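Local atomic coordinates of MAU2 chromatid cohesion factor homolog (PDB entry 4XDN), a protein that forms a complex with SCC2 that is required for the association of cohesin with chromosomes, and so serves sister chromatid cohesion. Residues G51-E54 against G55-Y59; R131-F134 against L135-D139; G410-P413 against G414-R417; L475-Q478 against C479-V482. All coordinates share one frame; numbering follows the deposited sequence.

Contact 1: G51-E54 against G55-Y59; sequences GSEE and GLKQY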
loop_
_atom_site.group_PDB
_atom_site.type_symbol
_atom_site.label_atom_id
_atom_site.label_comp_id
_atom_site.label_asym_id
_atom_site.label_seq_id
_atom_site.Cartn_x
_atom_site.Cartn_y
_atom_site.Cartn_z
ATOM N N GLY A 51 -22.516 -18.408 -2.149
ATOM C CA GLY A 51 -21.679 -19.171 -3.058
ATOM C C GLY A 51 -22.281 -19.324 -4.442
ATOM O O GLY A 51 -21.720 -20.015 -5.292
ATOM N N SER A 52 -23.419 -18.680 -4.674
ATOM C CA SER A 52 -24.089 -18.762 -5.968
ATOM C C SER A 52 -25.014 -17.571 -6.191
ATOM O O SER A 52 -25.207 -16.743 -5.297
ATOM C CB SER A 52 -24.886 -20.064 -6.071
ATOM O OG SER A 52 -25.926 -20.099 -5.108
ATOM N N GLU A 53 -25.583 -17.492 -7.391
ATOM C CA GLU A 53 -26.516 -16.424 -7.728
ATOM C C GLU A 53 -27.755 -16.500 -6.847
ATOM O O GLU A 53 -28.279 -15.478 -6.407
ATOM C CB GLU A 53 -26.918 -16.503 -9.202
ATOM C CG GLU A 53 -27.837 -15.375 -9.658
ATOM C CD GLU A 53 -27.164 -14.016 -9.617
ATOM O OE1 GLU A 53 -25.919 -13.966 -9.519
ATOM O OE2 GLU A 53 -27.880 -12.997 -9.682
ATOM N N GLU A 54 -28.217 -17.721 -6.599
ATOM C CA GLU A 54 -29.383 -17.951 -5.755
ATOM C C GLU A 54 -29.199 -17.312 -4.382
ATOM O O GLU A 54 -30.079 -16.605 -3.894
ATOM C CB GLU A 54 -29.642 -19.453 -5.611
ATOM C CG GLU A 54 -30.762 -19.821 -4.646
ATOM C CD GLU A 54 -32.114 -19.273 -5.067
ATOM O OE1 GLU A 54 -32.266 -18.893 -6.248
ATOM O OE2 GLU A 54 -33.027 -19.226 -4.214
ATOM N N GLY A 55 -28.047 -17.562 -3.768
ATOM C CA GLY A 55 -27.758 -17.023 -2.455
ATOM C C GLY A 55 -27.644 -15.511 -2.480
ATOM O O GLY A 55 -28.001 -14.833 -1.517
ATOM N N LEU A 56 -27.146 -14.982 -3.592
ATOM C CA LEU A 56 -26.996 -13.542 -3.753
ATOM C C LEU A 56 -28.366 -12.878 -3.857
ATOM O O LEU A 56 -28.578 -11.785 -3.332
ATOM C CB LEU A 56 -26.153 -13.231 -4.992
ATOM C CG LEU A 56 -25.545 -11.833 -5.104
ATOM C CD1 LEU A 56 -24.538 -11.571 -3.986
ATOM C CD2 LEU A 56 -24.886 -11.666 -6.465
ATOM N N LYS A 57 -29.291 -13.552 -4.536
ATOM C CA LYS A 57 -30.659 -13.067 -4.671
ATOM C C LYS A 57 -31.370 -13.063 -3.325
ATOM O O LYS A 57 -32.121 -12.141 -3.010
ATOM C CB LYS A 57 -31.438 -13.926 -5.666
ATOM C CG LYS A 57 -31.033 -13.711 -7.113
ATOM C CD LYS A 57 -31.791 -14.634 -8.050
ATOM C CE LYS A 57 -33.263 -14.239 -8.135
ATOM N NZ LYS A 57 -34.008 -15.123 -9.089
ATOM N N GLN A 58 -31.126 -14.100 -2.531
ATOM C CA GLN A 58 -31.731 -14.208 -1.211
ATOM C C GLN A 58 -31.166 -13.161 -0.261
ATOM O O GLN A 58 -31.907 -12.550 0.509
ATOM C CB GLN A 58 -31.511 -15.606 -0.631
ATOM C CG GLN A 58 -32.130 -16.719 -1.454
ATOM C CD GLN A 58 -32.920 -17.692 -0.609
ATOM O OE1 GLN A 58 -33.870 -17.309 0.077
ATOM N NE2 GLN A 58 -32.529 -18.961 -0.647
ATOM N N TYR A 59 -29.853 -12.962 -0.315
ATOM C CA TYR A 59 -29.200 -11.976 0.535
ATOM C C TYR A 59 -29.761 -10.585 0.276
ATOM O O TYR A 59 -30.119 -9.867 1.206
ATOM C CB TYR A 59 -27.688 -11.974 0.307
ATOM C CG TYR A 59 -26.979 -10.834 1.004
ATOM C CD1 TYR A 59 -26.579 -10.943 2.330
ATOM C CD2 TYR A 59 -26.712 -9.645 0.338
ATOM C CE1 TYR A 59 -25.933 -9.903 2.970
ATOM C CE2 TYR A 59 -26.067 -8.598 0.971
ATOM C CZ TYR A 59 -25.679 -8.734 2.287
ATOM O OH TYR A 59 -25.036 -7.692 2.920
#
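L56 N donates to S52 O over 3.1 Å, the first of three successive i to i+4 bonds that open the helix 53-76 behind its N-cap residue, S52. K57 N to E53 O, at 2.9 Å, and Q58 N to E54 O, with an N-H...O angle of 153°, continue the ladder. The tight part of the contact is this backbone and the first carbons that lean on it: Q58 CG sits 3.2 Å from E54 O, K57 CG 3.3 Å from E53 O, and G55, without a side chain, is buried in the turn. On the solvent side the fit is looser. With CG of E54 anti to the backbone N (chi1 175°) and the chain bent at chi2, its carboxylate swings toward Q58, yet OE2 stays 3.6 Å from Q58 NE2, with the carboxylate and amide planes 58° apart. K57 NZ likewise stops 5.0 Å from E54 OE1, an opposite charge near but not in contact. Outside the two segments, E53 OE1 forms a salt bridge with a basic side chain of the other protein's chain. One turn on, Y59, buried, has its OH hydrogen-bonded to E98 OE1 of helix 81-98 and to M369 N at the start of helix 369-398.

Contact 2: R131-F134 against L135-D139; sequences RCEF and LLLHD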
loop_
_atom_site.group_PDB
_atom_site.type_symbol
_atom_site.label_atom_id
_atom_site.label_comp_id
_atom_site.label_asym_id
_atom_site.label_seq_id
_atom_site.Cartn_x
_atom_site.Cartn_y
_atom_site.Cartn_z
ATOM N N ARG A 131 -24.228 13.686 12.614
ATOM C CA ARG A 131 -24.169 12.408 11.922
ATOM C C ARG A 131 -24.676 12.574 10.493
ATOM O O ARG A 131 -24.167 11.934 9.571
ATOM C CB ARG A 131 -24.974 11.335 12.656
ATOM C CG ARG A 131 -24.729 9.943 12.095
ATOM C CD ARG A 131 -25.148 8.834 13.044
ATOM N NE ARG A 131 -24.486 7.581 12.687
ATOM C CZ ARG A 131 -24.824 6.828 11.643
ATOM N NH1 ARG A 131 -25.825 7.193 10.852
ATOM N NH2 ARG A 131 -24.160 5.708 11.388
ATOM N N CYS A 132 -25.673 13.437 10.312
ATOM C CA CYS A 132 -26.146 13.777 8.974
ATOM C C CYS A 132 -24.992 14.341 8.149
ATOM O O CYS A 132 -24.821 13.987 6.986
ATOM C CB CYS A 132 -27.298 14.788 9.027
ATOM S SG CYS A 132 -28.894 14.129 9.582
ATOM N N GLU A 133 -24.196 15.210 8.766
ATOM C CA GLU A 133 -23.069 15.835 8.082
ATOM C C GLU A 133 -21.975 14.815 7.778
ATOM O O GLU A 133 -21.324 14.881 6.738
ATOM C CB GLU A 133 -22.496 16.978 8.925
ATOM C CG GLU A 133 -23.433 18.172 9.096
ATOM C CD GLU A 133 -23.736 18.888 7.790
ATOM O OE1 GLU A 133 -22.927 18.794 6.846
ATOM O OE2 GLU A 133 -24.791 19.548 7.710
ATOM N N PHE A 134 -21.778 13.871 8.692
ATOM C CA PHE A 134 -20.778 12.832 8.503
ATOM C C PHE A 134 -21.165 11.938 7.327
ATOM O O PHE A 134 -20.334 11.610 6.488
ATOM C CB PHE A 134 -20.618 12.004 9.778
ATOM C CG PHE A 134 -19.359 11.188 9.811
ATOM C CD1 PHE A 134 -18.157 11.762 10.195
ATOM C CD2 PHE A 134 -19.375 9.847 9.463
ATOM C CE1 PHE A 134 -16.995 11.015 10.228
ATOM C CE2 PHE A 134 -18.214 9.093 9.492
ATOM C CZ PHE A 134 -17.022 9.678 9.876
ATOM N N LEU A 135 -22.435 11.556 7.263
ATOM C CA LEU A 135 -22.923 10.772 6.141
ATOM C C LEU A 135 -22.793 11.553 4.837
ATOM O O LEU A 135 -22.406 11.002 3.811
ATOM C CB LEU A 135 -24.382 10.361 6.362
ATOM C CG LEU A 135 -24.635 9.361 7.492
ATOM C CD1 LEU A 135 -26.129 9.195 7.735
ATOM C CD2 LEU A 135 -23.994 8.027 7.181
ATOM N N LEU A 136 -23.110 12.841 4.890
ATOM C CA LEU A 136 -23.110 13.692 3.704
ATOM C C LEU A 136 -21.701 13.995 3.192
ATOM O O LEU A 136 -21.482 14.100 1.984
ATOM C CB LEU A 136 -23.831 15.010 4.009
ATOM C CG LEU A 136 -25.134 15.380 3.287
ATOM C CD1 LEU A 136 -26.036 14.190 3.005
ATOM C CD2 LEU A 136 -25.885 16.405 4.128
ATOM N N LEU A 137 -20.752 14.138 4.114
ATOM C CA LEU A 137 -19.425 14.638 3.777
ATOM C C LEU A 137 -18.349 13.551 3.775
ATOM O O LEU A 137 -17.308 13.714 3.137
ATOM C CB LEU A 137 -19.035 15.751 4.753
ATOM C CG LEU A 137 -19.985 16.954 4.791
ATOM C CD1 LEU A 137 -19.610 17.886 5.925
ATOM C CD2 LEU A 137 -19.982 17.702 3.465
ATOM N N HIS A 138 -18.599 12.448 4.479
ATOM C CA HIS A 138 -17.613 11.373 4.597
ATOM C C HIS A 138 -18.087 10.073 3.951
ATOM O O HIS A 138 -17.474 9.594 2.996
ATOM C CB HIS A 138 -17.270 11.128 6.070
ATOM C CG HIS A 138 -16.319 9.996 6.291
ATOM N ND1 HIS A 138 -16.742 8.701 6.528
ATOM C CD2 HIS A 138 -14.965 9.956 6.321
ATOM C CE1 HIS A 138 -15.694 7.922 6.690
ATOM N NE2 HIS A 138 -14.600 8.658 6.569
ATOM N N ASP A 139 -19.174 9.502 4.463
ATOM C CA ASP A 139 -19.608 8.181 4.013
ATOM C C ASP A 139 -20.053 8.175 2.552
ATOM O O ASP A 139 -19.593 7.347 1.767
ATOM C CB ASP A 139 -20.742 7.655 4.892
ATOM C CG ASP A 139 -20.254 7.132 6.226
ATOM O OD1 ASP A 139 -19.281 7.687 6.769
ATOM O OD2 ASP A 139 -20.847 6.157 6.734
#
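Chi1 values of -163° at F134 and 177° at H138 put CG of each anti to the backbone N, and the two side chains, four residues apart, run alongside each other in the same direction. The motif is an i to i+4 aromatic pair on one flank of helix 126-144, an offset stack with centroids 4.4 Å apart and planes only moderately inclined. H138 CB lies over the middle of the F134 ring, 4.0 Å from its centroid and almost on the normal, a CH-pi contact, while F134 CZ meets one face of the imidazole toward its rim.

The backbone widens here. F134 O accepts from both H138 N and D139 N, at 2.8 and 3.1 Å, and the second bond marks a pi-type turn within the otherwise alpha-helical hydrogen bonding. This buried layer is shared among helices: F134 and H138 rest on V182 of helix 170-189, and L135 packs on F89 and I96 of helix 81-98. R131 sends NH1 to within 3.7 Å of L135 CD1, but its NE bonds to the backbone of the other protein's chain and its guanidinium makes a cation-pi contact with F89. E133 lies beside L137, OE1 near CD1, and forms a salt bridge with K113 through OE2.

The imidazole's rotation is fixed from its edge: H138 ND1 donates in its ring plane to D139 OD1 over 2.7 Å at 172°, reaching that oxygen on its anti side, somewhat out of the carboxylate plane.

Contact 3: G410-P413 against G414-R417; sequences GPSP and GYVR. With SO4 (sulfate ion), chain C.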
loop_
_atom_site.group_PDB
_atom_site.type_symbol
_atom_site.label_atom_id
_atom_site.label_comp_id
_atom_site.label_asym_id
_atom_site.label_seq_id
_atom_site.Cartn_x
_atom_site.Cartn_y
_atom_site.Cartn_z
ATOM N N GLY A 410 0.833 -9.088 -10.751
ATOM C CA GLY A 410 0.313 -7.735 -10.854
ATOM C C GLY A 410 -0.412 -7.230 -9.617
ATOM O O GLY A 410 -1.525 -6.715 -9.727
ATOM N N PRO A 411 0.204 -7.374 -8.431
ATOM C CA PRO A 411 -0.444 -6.851 -7.224
ATOM C C PRO A 411 -0.431 -5.326 -7.182
ATOM O O PRO A 411 -1.337 -4.722 -6.610
ATOM C CB PRO A 411 0.398 -7.440 -6.090
ATOM C CG PRO A 411 1.737 -7.638 -6.684
ATOM C CD PRO A 411 1.507 -7.993 -8.127
ATOM N N SER A 412 0.593 -4.726 -7.783
ATOM C CA SER A 412 0.712 -3.275 -7.863
ATOM C C SER A 412 0.834 -2.839 -9.322
ATOM O O SER A 412 1.211 -3.640 -10.178
ATOM C CB SER A 412 1.920 -2.786 -7.065
ATOM O OG SER A 412 1.789 -3.108 -5.692
ATOM N N PRO A 413 0.513 -1.567 -9.612
ATOM C CA PRO A 413 0.599 -1.070 -10.991
ATOM C C PRO A 413 2.017 -1.093 -11.555
ATOM O O PRO A 413 2.929 -0.515 -10.963
ATOM C CB PRO A 413 0.090 0.374 -10.877
ATOM C CG PRO A 413 -0.723 0.400 -9.637
ATOM C CD PRO A 413 -0.062 -0.560 -8.703
ATOM N N GLY A 414 2.193 -1.762 -12.691
ATOM C CA GLY A 414 3.467 -1.766 -13.389
ATOM C C GLY A 414 4.377 -2.935 -13.057
ATOM O O GLY A 414 5.452 -3.064 -13.639
ATOM N N TYR A 415 3.954 -3.788 -12.131
ATOM C CA TYR A 415 4.784 -4.911 -11.699
ATOM C C TYR A 415 4.972 -5.956 -12.799
ATOM O O TYR A 415 6.075 -6.472 -12.985
ATOM C CB TYR A 415 4.181 -5.575 -10.454
ATOM C CG TYR A 415 4.599 -4.951 -9.135
ATOM C CD1 TYR A 415 5.183 -3.691 -9.084
ATOM C CD2 TYR A 415 4.418 -5.635 -7.939
ATOM C CE1 TYR A 415 5.568 -3.127 -7.879
ATOM C CE2 TYR A 415 4.801 -5.079 -6.729
ATOM C CZ TYR A 415 5.374 -3.826 -6.706
ATOM O OH TYR A 415 5.754 -3.270 -5.504
ATOM N N VAL A 416 3.899 -6.267 -13.521
ATOM C CA VAL A 416 3.954 -7.290 -14.561
ATOM C C VAL A 416 4.875 -6.875 -15.700
ATOM O O VAL A 416 5.733 -7.648 -16.122
ATOM C CB VAL A 416 2.549 -7.592 -15.127
ATOM C CG1 VAL A 416 2.631 -8.485 -16.368
ATOM C CG2 VAL A 416 1.688 -8.247 -14.064
ATOM N N ARG A 417 4.692 -5.660 -16.200
ATOM C CA ARG A 417 5.486 -5.185 -17.328
ATOM C C ARG A 417 6.894 -4.768 -16.897
ATOM O O ARG A 417 7.780 -4.611 -17.736
ATOM C CB ARG A 417 4.777 -4.029 -18.048
ATOM C CG ARG A 417 4.308 -2.887 -17.166
ATOM C CD ARG A 417 3.027 -2.259 -17.715
ATOM N NE ARG A 417 2.257 -1.581 -16.672
ATOM C CZ ARG A 417 1.702 -0.375 -16.788
ATOM N NH1 ARG A 417 1.811 0.327 -17.909
ATOM N NH2 ARG A 417 1.027 0.133 -15.766
HETATM S S SO4 C . 0.831 -4.298 -14.731
HETATM O O1 SO4 C . 0.830 -5.192 -13.574
HETATM O O2 SO4 C . -0.068 -4.821 -15.756
HETATM O O3 SO4 C . 0.386 -2.968 -14.319
HETATM O O4 SO4 C . 2.179 -4.217 -15.279
#
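S412 to Y415 form a type II beta turn, with P413 and G414 as its central residues, closed by a weak bond from Y415 N to S412 O of 3.4 Å. Glycine suits G414, whose phi is positive, because a CB at its backbone angles would clash with P413 O.

The Y415 ring packs against the residues of the loop before it. S412 CB stands over the ring centre, 3.6 Å from the centroid and 9° off its normal, a CH-pi contact, while P411 CG approaches Y415 CD2 at 3.6 Å with the two side chains crossing at about a right angle. Y415 also stacks on F388 of helix 369-398, which P411 touches too, and S412 OG bonds to the backbone of the other protein's chain. With an alanine here in place of Y415, S412 CB and P411 CG would probably lose the ring they pack on, and F388 its stacking partner.

On the helix side, a sulfate ion, probably from the crystallisation liquor, is gripped by backbone N-H groups. G414 N reaches O3 at 2.7 Å, V416 N reaches O1 at 3.3 Å and R417 N reaches O4 at 3.0 Å. The R417 side chain, its CG between backbone N and carbonyl carbon (chi1 51°), curls back so that NE donates to the same O4 at 3.0 Å, with this oxygen at the guanidinium edge, near its plane. Main-chain amides of G414, V416 and R417 converging on a tetrahedral anion, with R417 NE adding a side-chain bond, are typical of anion binding at a helix N-terminus, here that of helix 415-426 with G414 as N-cap.

Contact 4: L475-Q478 against C479-V482; sequences LVEQ and CNKV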
loop_
_atom_site.group_PDB
_atom_site.type_symbol
_atom_site.label_atom_id
_atom_site.label_comp_id
_atom_site.label_asym_id
_atom_site.label_seq_id
_atom_site.Cartn_x
_atom_site.Cartn_y
_atom_site.Cartn_z
ATOM N N LEU A 475 23.120 9.040 -27.820
ATOM C CA LEU A 475 23.152 8.256 -26.590
ATOM C C LEU A 475 23.452 9.082 -25.337
ATOM O O LEU A 475 22.958 8.760 -24.258
ATOM C CB LEU A 475 24.179 7.130 -26.724
ATOM C CG LEU A 475 23.754 5.968 -27.628
ATOM C CD1 LEU A 475 24.946 5.099 -27.997
ATOM C CD2 LEU A 475 22.676 5.130 -26.951
ATOM N N VAL A 476 24.248 10.140 -25.464
ATOM C CA VAL A 476 24.640 10.923 -24.291
ATOM C C VAL A 476 23.517 11.849 -23.819
ATOM O O VAL A 476 23.265 11.958 -22.622
ATOM C CB VAL A 476 25.924 11.761 -24.551
ATOM C CG1 VAL A 476 27.139 10.851 -24.639
ATOM C CG2 VAL A 476 25.802 12.612 -25.810
ATOM N N GLU A 477 22.858 12.525 -24.755
ATOM C CA GLU A 477 21.678 13.324 -24.447
ATOM C C GLU A 477 20.635 12.499 -23.700
ATOM O O GLU A 477 20.047 12.968 -22.726
ATOM C CB GLU A 477 21.071 13.902 -25.731
ATOM C CG GLU A 477 19.761 14.659 -25.536
ATOM C CD GLU A 477 19.904 15.864 -24.625
ATOM O OE1 GLU A 477 21.047 16.317 -24.404
ATOM O OE2 GLU A 477 18.867 16.359 -24.132
ATOM N N GLN A 478 20.409 11.273 -24.162
ATOM C CA GLN A 478 19.446 10.386 -23.520
ATOM C C GLN A 478 19.880 10.060 -22.094
ATOM O O GLN A 478 19.048 9.994 -21.188
ATOM C CB GLN A 478 19.271 9.100 -24.331
ATOM C CG GLN A 478 18.534 9.295 -25.649
ATOM C CD GLN A 478 17.119 9.811 -25.461
ATOM O OE1 GLN A 478 16.497 9.585 -24.424
ATOM N NE2 GLN A 478 16.609 10.516 -26.464
ATOM N N CYS A 479 21.180 9.861 -21.898
ATOM C CA CYS A 479 21.722 9.644 -20.561
ATOM C C CYS A 479 21.432 10.851 -19.672
ATOM O O CYS A 479 20.945 10.705 -18.552
ATOM C CB CYS A 479 23.230 9.384 -20.616
ATOM S SG CYS A 479 23.697 7.709 -21.099
ATOM N N ASN A 480 21.726 12.042 -20.186
ATOM C CA ASN A 480 21.500 13.273 -19.441
ATOM C C ASN A 480 20.012 13.504 -19.186
ATOM O O ASN A 480 19.619 13.941 -18.105
ATOM C CB ASN A 480 22.097 14.464 -20.192
ATOM C CG ASN A 480 23.558 14.251 -20.558
ATOM O OD1 ASN A 480 23.980 14.553 -21.674
ATOM N ND2 ASN A 480 24.335 13.724 -19.618
ATOM N N LYS A 481 19.194 13.205 -20.190
ATOM C CA LYS A 481 17.744 13.318 -20.075
ATOM C C LYS A 481 17.209 12.387 -18.990
ATOM O O LYS A 481 16.531 12.825 -18.059
ATOM C CB LYS A 481 17.083 12.997 -21.420
ATOM C CG LYS A 481 15.556 12.996 -21.405
ATOM C CD LYS A 481 14.992 12.320 -22.649
ATOM C CE LYS A 481 13.957 11.259 -22.288
ATOM N NZ LYS A 481 13.631 10.375 -23.442
ATOM N N VAL A 482 17.515 11.100 -19.125
ATOM C CA VAL A 482 17.050 10.090 -18.182
ATOM C C VAL A 482 17.539 10.389 -16.767
ATOM O O VAL A 482 16.819 10.155 -15.797
ATOM C CB VAL A 482 17.518 8.673 -18.609
ATOM C CG1 VAL A 482 17.343 7.658 -17.479
ATOM C CG2 VAL A 482 16.758 8.216 -19.846
#
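E477 O accepts the shortest sound polar bond, 2.7 Å from K481 N, at an N-H...O angle of 157°. V482 N to Q478 O, at 2.8 Å, repeats the i to i+4 pattern one residue on, and C479 N to L475 O and N480 N to V476 O precede it in the same run.

Beside this backbone, K481 NZ donates to Q478 OE1 over 3.1 Å, in the carbonyl plane and on a lone pair. The amide is brought there by two like bends, chi1 -71° and chi2 -61°, which carry it alongside the lysine, whose CD and CE also run close to OE1. The motif is an i to i+3 side-chain pair on the surface of helix 472-490, and the same Q478 touches Q460, so that the pair stands beside the packing of this helix on the preceding helix 446-466. A leucine in place of Q478 would probably leave K481 NZ without this acceptor and its chain freer to swing into solvent.

On another flank, the N480 amide lies against V476 O, its CG 3.1 Å from that oxygen, though which of the two amide ends faces the carbonyl is doubtful. Toward the inside, L475 rests on V464 and Q460, and C479 on Q460 and on L522 of a loop. C479 packs its CB 3.3 Å from V476 O.

How the contacts relate
Contact 2 is the buried one of the four, an aromatic and leucine-rich turn set among helices 81-98, 102-119, 147-165 and 170-189; contacts 1, 3 and 4 are only partly buried, with exposed residues such as E54, K57, R417 and K481. Contacts 1 and 3 both use helix N-termini, yet contact 1 has S52 at the N-cap position whereas the amides of contact 3 hold an anion, and both reach helix 369-398 or its start. Contact 4 lies on the far side of the chain's centre from contact 1, about 58 Å between centres. The other protein's chain touches contacts 1, 2 and 3 but not contact 4, whose side-chain bond is an amide-lysine pair.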